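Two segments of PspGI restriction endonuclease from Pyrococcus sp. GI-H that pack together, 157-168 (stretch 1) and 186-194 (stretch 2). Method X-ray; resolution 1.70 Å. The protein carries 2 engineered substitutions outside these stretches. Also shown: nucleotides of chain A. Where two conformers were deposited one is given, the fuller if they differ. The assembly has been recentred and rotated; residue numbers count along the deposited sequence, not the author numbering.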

# COMPACT_ATOMS: atom_id res chain seq x y z
N ILE C 157 -7.76 -3.78 15.31
CA ILE C 157 -6.72 -4.64 14.78
C ILE C 157 -6.68 -4.50 13.28
O ILE C 157 -7.72 -4.68 12.61
CB ILE C 157 -6.95 -6.10 15.11
CG1 ILE C 157 -7.13 -6.27 16.62
CG2 ILE C 157 -5.73 -6.91 14.63
CD1 ILE C 157 -7.34 -7.72 17.12
N THR C 158 -5.51 -4.15 12.77
CA THR C 158 -5.27 -4.09 11.34
C THR C 158 -4.47 -5.34 11.02
O THR C 158 -3.57 -5.72 11.76
CB THR C 158 -4.54 -2.79 10.93
OG1 THR C 158 -5.38 -1.66 11.21
CG2 THR C 158 -4.23 -2.82 9.44
N VAL C 159 -4.85 -6.02 9.94
CA VAL C 159 -4.28 -7.28 9.60
C VAL C 159 -3.80 -7.20 8.15
O VAL C 159 -4.53 -6.73 7.29
CB VAL C 159 -5.33 -8.35 9.77
CG1 VAL C 159 -4.92 -9.62 9.14
CG2 VAL C 159 -5.64 -8.53 11.26
N LYS C 160 -2.57 -7.61 7.92
CA LYS C 160 -2.00 -7.73 6.57
C LYS C 160 -1.28 -9.05 6.41
O LYS C 160 -0.78 -9.57 7.38
CB LYS C 160 -1.04 -6.58 6.26
CG LYS C 160 -1.76 -5.26 6.19
CD LYS C 160 -0.90 -4.17 5.72
CE LYS C 160 -1.62 -2.85 5.87
NZ LYS C 160 -2.83 -2.78 5.08
N ARG C 161 -1.27 -9.58 5.19
CA ARG C 161 -0.54 -10.79 4.90
C ARG C 161 0.90 -10.34 4.69
O ARG C 161 1.59 -10.03 5.68
CB ARG C 161 -1.16 -11.51 3.71
CG ARG C 161 -0.57 -12.85 3.42
CD ARG C 161 -1.32 -13.47 2.28
NE ARG C 161 -0.79 -14.77 1.90
CZ ARG C 161 0.32 -14.97 1.19
NH1 ARG C 161 1.12 -13.97 0.83
NH2 ARG C 161 0.71 -16.21 0.91
N LYS C 162 1.40 -10.32 3.47
CA LYS C 162 2.66 -9.63 3.24
C LYS C 162 2.45 -8.13 3.40
O LYS C 162 1.40 -7.59 3.06
CB LYS C 162 3.29 -9.98 1.92
CG LYS C 162 3.79 -11.40 1.96
CD LYS C 162 4.25 -11.90 0.61
CE LYS C 162 4.91 -13.31 0.73
NZ LYS C 162 5.41 -13.88 -0.55
N VAL C 163 3.47 -7.46 3.92
CA VAL C 163 3.36 -6.10 4.39
C VAL C 163 4.00 -5.09 3.43
O VAL C 163 3.41 -4.03 3.19
CB VAL C 163 3.95 -5.97 5.81
CG1 VAL C 163 3.96 -4.52 6.27
CG2 VAL C 163 3.18 -6.93 6.80
N ARG C 164 5.18 -5.41 2.89
CA ARG C 164 5.95 -4.47 2.12
C ARG C 164 6.00 -3.12 2.86
O ARG C 164 6.22 -3.08 4.08
CB ARG C 164 5.38 -4.37 0.72
CG ARG C 164 5.45 -5.68 -0.02
CD ARG C 164 6.89 -6.00 -0.39
NE ARG C 164 6.97 -7.12 -1.30
CZ ARG C 164 7.03 -8.40 -0.92
NH1 ARG C 164 7.07 -8.73 0.36
NH2 ARG C 164 7.12 -9.36 -1.85
N GLU C 165 5.76 -2.02 2.14
CA GLU C 165 5.74 -0.70 2.70
C GLU C 165 4.38 -0.34 3.31
O GLU C 165 4.20 0.75 3.84
CB GLU C 165 6.10 0.34 1.61
CG GLU C 165 4.99 0.86 0.78
CD GLU C 165 4.30 -0.16 -0.15
OE1 GLU C 165 4.81 -1.28 -0.32
OE2 GLU C 165 3.23 0.19 -0.68
N ARG C 166 3.39 -1.22 3.14
CA ARG C 166 2.00 -0.93 3.45
C ARG C 166 1.70 -0.79 4.93
O ARG C 166 0.63 -0.36 5.34
CB ARG C 166 1.10 -1.96 2.75
CG ARG C 166 1.07 -1.76 1.24
CD ARG C 166 0.26 -2.81 0.53
NE ARG C 166 1.08 -3.97 0.30
CZ ARG C 166 1.13 -5.05 1.06
NH1 ARG C 166 0.32 -5.22 2.10
NH2 ARG C 166 1.99 -5.98 0.74
N TRP C 167 2.66 -1.17 5.76
CA TRP C 167 2.56 -0.89 7.19
C TRP C 167 2.34 0.58 7.47
O TRP C 167 1.72 0.91 8.46
CB TRP C 167 3.80 -1.36 7.93
CG TRP C 167 5.04 -0.75 7.56
CD1 TRP C 167 5.92 -1.19 6.60
CD2 TRP C 167 5.62 0.40 8.14
NE1 TRP C 167 7.01 -0.38 6.56
CE2 TRP C 167 6.86 0.61 7.50
CE3 TRP C 167 5.22 1.28 9.15
CZ2 TRP C 167 7.69 1.67 7.83
CZ3 TRP C 167 6.06 2.30 9.50
CH2 TRP C 167 7.27 2.51 8.83
N ARG C 168 2.84 1.47 6.61
CA ARG C 168 2.59 2.89 6.85
C ARG C 168 1.10 3.23 6.77
O ARG C 168 0.68 4.22 7.33
CB ARG C 168 3.40 3.78 5.93
CG ARG C 168 4.89 3.73 6.24
CD ARG C 168 5.62 4.84 5.55
NE ARG C 168 7.05 4.78 5.82
CZ ARG C 168 7.89 3.93 5.25
NH1 ARG C 168 7.46 3.09 4.30
NH2 ARG C 168 9.17 3.94 5.58
N ASN C 186 -6.65 1.56 21.38
CA ASN C 186 -5.78 0.41 21.35
C ASN C 186 -5.74 -0.05 19.90
O ASN C 186 -6.73 -0.50 19.37
CB ASN C 186 -6.35 -0.68 22.22
CG ASN C 186 -6.48 -0.23 23.65
OD1 ASN C 186 -5.49 0.02 24.30
ND2 ASN C 186 -7.71 -0.08 24.12
N PHE C 187 -4.59 0.11 19.29
CA PHE C 187 -4.47 -0.15 17.87
C PHE C 187 -3.34 -1.13 17.68
O PHE C 187 -2.18 -0.81 18.01
CB PHE C 187 -4.16 1.14 17.13
CG PHE C 187 -4.28 1.02 15.65
CD1 PHE C 187 -5.42 1.44 15.00
CD2 PHE C 187 -3.25 0.47 14.91
CE1 PHE C 187 -5.53 1.33 13.63
CE2 PHE C 187 -3.37 0.34 13.54
CZ PHE C 187 -4.49 0.78 12.91
N TRP C 188 -3.67 -2.34 17.20
CA TRP C 188 -2.69 -3.40 17.09
C TRP C 188 -2.53 -3.75 15.63
O TRP C 188 -3.49 -3.75 14.89
CB TRP C 188 -3.11 -4.65 17.87
CG TRP C 188 -3.31 -4.46 19.34
CD1 TRP C 188 -3.14 -3.32 20.06
CD2 TRP C 188 -3.75 -5.46 20.27
NE1 TRP C 188 -3.46 -3.54 21.38
CE2 TRP C 188 -3.81 -4.85 21.53
CE3 TRP C 188 -4.04 -6.82 20.16
CZ2 TRP C 188 -4.18 -5.56 22.67
CZ3 TRP C 188 -4.45 -7.51 21.29
CH2 TRP C 188 -4.49 -6.89 22.52
N PHE C 189 -1.30 -4.06 15.25
CA PHE C 189 -1.00 -4.41 13.88
C PHE C 189 -0.59 -5.85 13.85
O PHE C 189 0.27 -6.30 14.63
CB PHE C 189 0.17 -3.58 13.39
CG PHE C 189 0.61 -3.91 11.99
CD1 PHE C 189 0.04 -3.23 10.92
CD2 PHE C 189 1.53 -4.88 11.75
CE1 PHE C 189 0.40 -3.56 9.61
CE2 PHE C 189 1.89 -5.20 10.44
CZ PHE C 189 1.35 -4.52 9.39
N VAL C 190 -1.13 -6.56 12.88
CA VAL C 190 -0.79 -7.95 12.63
C VAL C 190 -0.31 -8.08 11.19
O VAL C 190 -1.02 -7.71 10.28
CB VAL C 190 -2.01 -8.87 12.81
CG1 VAL C 190 -1.64 -10.29 12.49
CG2 VAL C 190 -2.59 -8.72 14.18
N GLY C 191 0.89 -8.63 11.03
CA GLY C 191 1.44 -8.91 9.73
C GLY C 191 1.69 -10.39 9.69
O GLY C 191 1.93 -11.01 10.74
N PHE C 192 1.57 -10.98 8.53
CA PHE C 192 1.80 -12.40 8.40
C PHE C 192 2.89 -12.58 7.35
O PHE C 192 2.68 -13.16 6.28
CB PHE C 192 0.50 -13.10 8.04
CG PHE C 192 0.41 -14.50 8.57
CD1 PHE C 192 0.46 -14.72 9.91
CD2 PHE C 192 0.27 -15.58 7.72
CE1 PHE C 192 0.41 -16.02 10.43
CE2 PHE C 192 0.20 -16.86 8.23
CZ PHE C 192 0.25 -17.05 9.60
N ASP C 193 4.06 -12.06 7.69
CA ASP C 193 5.11 -11.78 6.72
C ASP C 193 6.41 -12.12 7.35
O ASP C 193 6.84 -11.48 8.30
CB ASP C 193 5.05 -10.30 6.28
CG ASP C 193 5.98 -9.97 5.14
OD1 ASP C 193 6.94 -10.73 4.91
OD2 ASP C 193 5.76 -8.92 4.50
N GLU C 194 7.06 -13.11 6.79
CA GLU C 194 8.34 -13.57 7.27
C GLU C 194 9.45 -12.55 7.02
O GLU C 194 10.52 -12.68 7.60
CB GLU C 194 8.68 -14.94 6.64
CG GLU C 194 7.57 -15.99 6.78
CD GLU C 194 7.57 -16.77 8.12
OE1 GLU C 194 8.44 -16.51 9.00
OE2 GLU C 194 6.69 -17.66 8.24
P DA A 6 0.43 -11.16 -0.67
OP1 DA A 6 0.63 -11.02 0.80
OP2 DA A 6 1.49 -11.82 -1.49
O5' DA A 6 -0.95 -11.92 -0.86
C5' DA A 6 -1.32 -12.43 -2.13
C4' DA A 6 -0.83 -13.85 -2.25
O4' DA A 6 -1.61 -14.74 -1.43
C3' DA A 6 -0.89 -14.41 -3.67
O3' DA A 6 0.38 -14.97 -3.97
C2' DA A 6 -1.95 -15.50 -3.58
C1' DA A 6 -1.80 -15.94 -2.15
N9 DA A 6 -2.94 -16.65 -1.57
C8 DA A 6 -2.97 -17.28 -0.35
N7 DA A 6 -4.11 -17.86 -0.08
C5 DA A 6 -4.89 -17.59 -1.19
C6 DA A 6 -6.21 -17.94 -1.51
N6 DA A 6 -7.00 -18.66 -0.71
N1 DA A 6 -6.70 -17.53 -2.70
C2 DA A 6 -5.90 -16.81 -3.51
N3 DA A 6 -4.64 -16.42 -3.31
C4 DA A 6 -4.19 -16.85 -2.12
P DG A 7 0.96 -14.84 -5.46
OP1 DG A 7 -0.09 -14.22 -6.30
OP2 DG A 7 1.53 -16.16 -5.83
O5' DG A 7 2.18 -13.82 -5.33
C5' DG A 7 1.98 -12.44 -5.06
C4' DG A 7 3.27 -11.71 -5.32
O4' DG A 7 3.13 -10.30 -5.00
C3' DG A 7 4.44 -12.20 -4.47
O3' DG A 7 5.65 -11.99 -5.18
C2' DG A 7 4.41 -11.23 -3.30
C1' DG A 7 4.16 -9.96 -4.08
N9 DG A 7 3.71 -8.81 -3.31
C8 DG A 7 3.55 -8.74 -1.94
N7 DG A 7 3.19 -7.56 -1.53
C5 DG A 7 3.09 -6.81 -2.69
C6 DG A 7 2.75 -5.45 -2.88
O6 DG A 7 2.48 -4.59 -2.03
N1 DG A 7 2.76 -5.10 -4.23
C2 DG A 7 3.06 -5.95 -5.26
N2 DG A 7 2.99 -5.43 -6.50
N3 DG A 7 3.41 -7.21 -5.10
C4 DG A 7 3.40 -7.57 -3.80
P DC A 5 -3.45 -7.73 2.59
OP1 DC A 5 -3.20 -8.91 3.44
OP2 DC A 5 -3.15 -6.37 3.09
O5' DC A 5 -2.65 -7.95 1.23
C5' DC A 5 -2.85 -9.13 0.48
C4' DC A 5 -2.08 -9.04 -0.82
O4' DC A 5 -2.61 -7.93 -1.56
C3' DC A 5 -0.59 -8.77 -0.62
O3' DC A 5 0.18 -9.73 -1.33
C2' DC A 5 -0.37 -7.38 -1.19
C1' DC A 5 -1.55 -7.17 -2.11
N1 DC A 5 -1.98 -5.77 -2.17
C2 DC A 5 -2.19 -5.18 -3.41
O2 DC A 5 -2.09 -5.89 -4.43
N3 DC A 5 -2.50 -3.87 -3.47
C4 DC A 5 -2.63 -3.16 -2.34
N4 DC A 5 -2.90 -1.86 -2.44
C5 DC A 5 -2.47 -3.76 -1.06
C6 DC A 5 -2.15 -5.05 -1.02
O HOH W 1 7.10 -7.43 2.94
O HOH W 2 7.49 -11.25 2.22

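What fills the apolar centre? On one face of the sheet I157 CG2 meets V190 CG2 at 3.7 Å, and V159 CG2 lies 4.0 Å from V190 CB, so branched side chains fill the space between neighbouring strands. On the other face F189, chi1 t, brings its ring to V163: F189 CZ sits 4.0 Å from V163 CG2, which approaches the ring edge, and 4.3 Å from W167 CB.

Why is there a glycine at 191? An ideal CB on G191 would lie 2.9 Å from V163 CG2, a clash; without one, G191 CA lets that methyl come to 3.9 Å.

How do the backbones join? The strands run parallel, and hydrogen bonds alternate between them: T158 N to W188 O (3.0 Å), V190 N to T158 O (2.8 Å) and K160 N to V190 O (2.8 Å). Beyond them, F192 N donates to R161 O at 3.0 Å.

What closes the polar edge? D193 points toward stretch 1, and its OD2 accepts from V163 N at 2.8 Å, so a carboxylate satisfies a loop amide. A water bridges D193 OD2 to R164 N and NH1. Nearby, the R161 and K162 amides turn to DNA phosphates: R161 N reaches DC5 OP1 at 2.7 Å, and K162 N reaches DA6 OP1 at 2.9 Å.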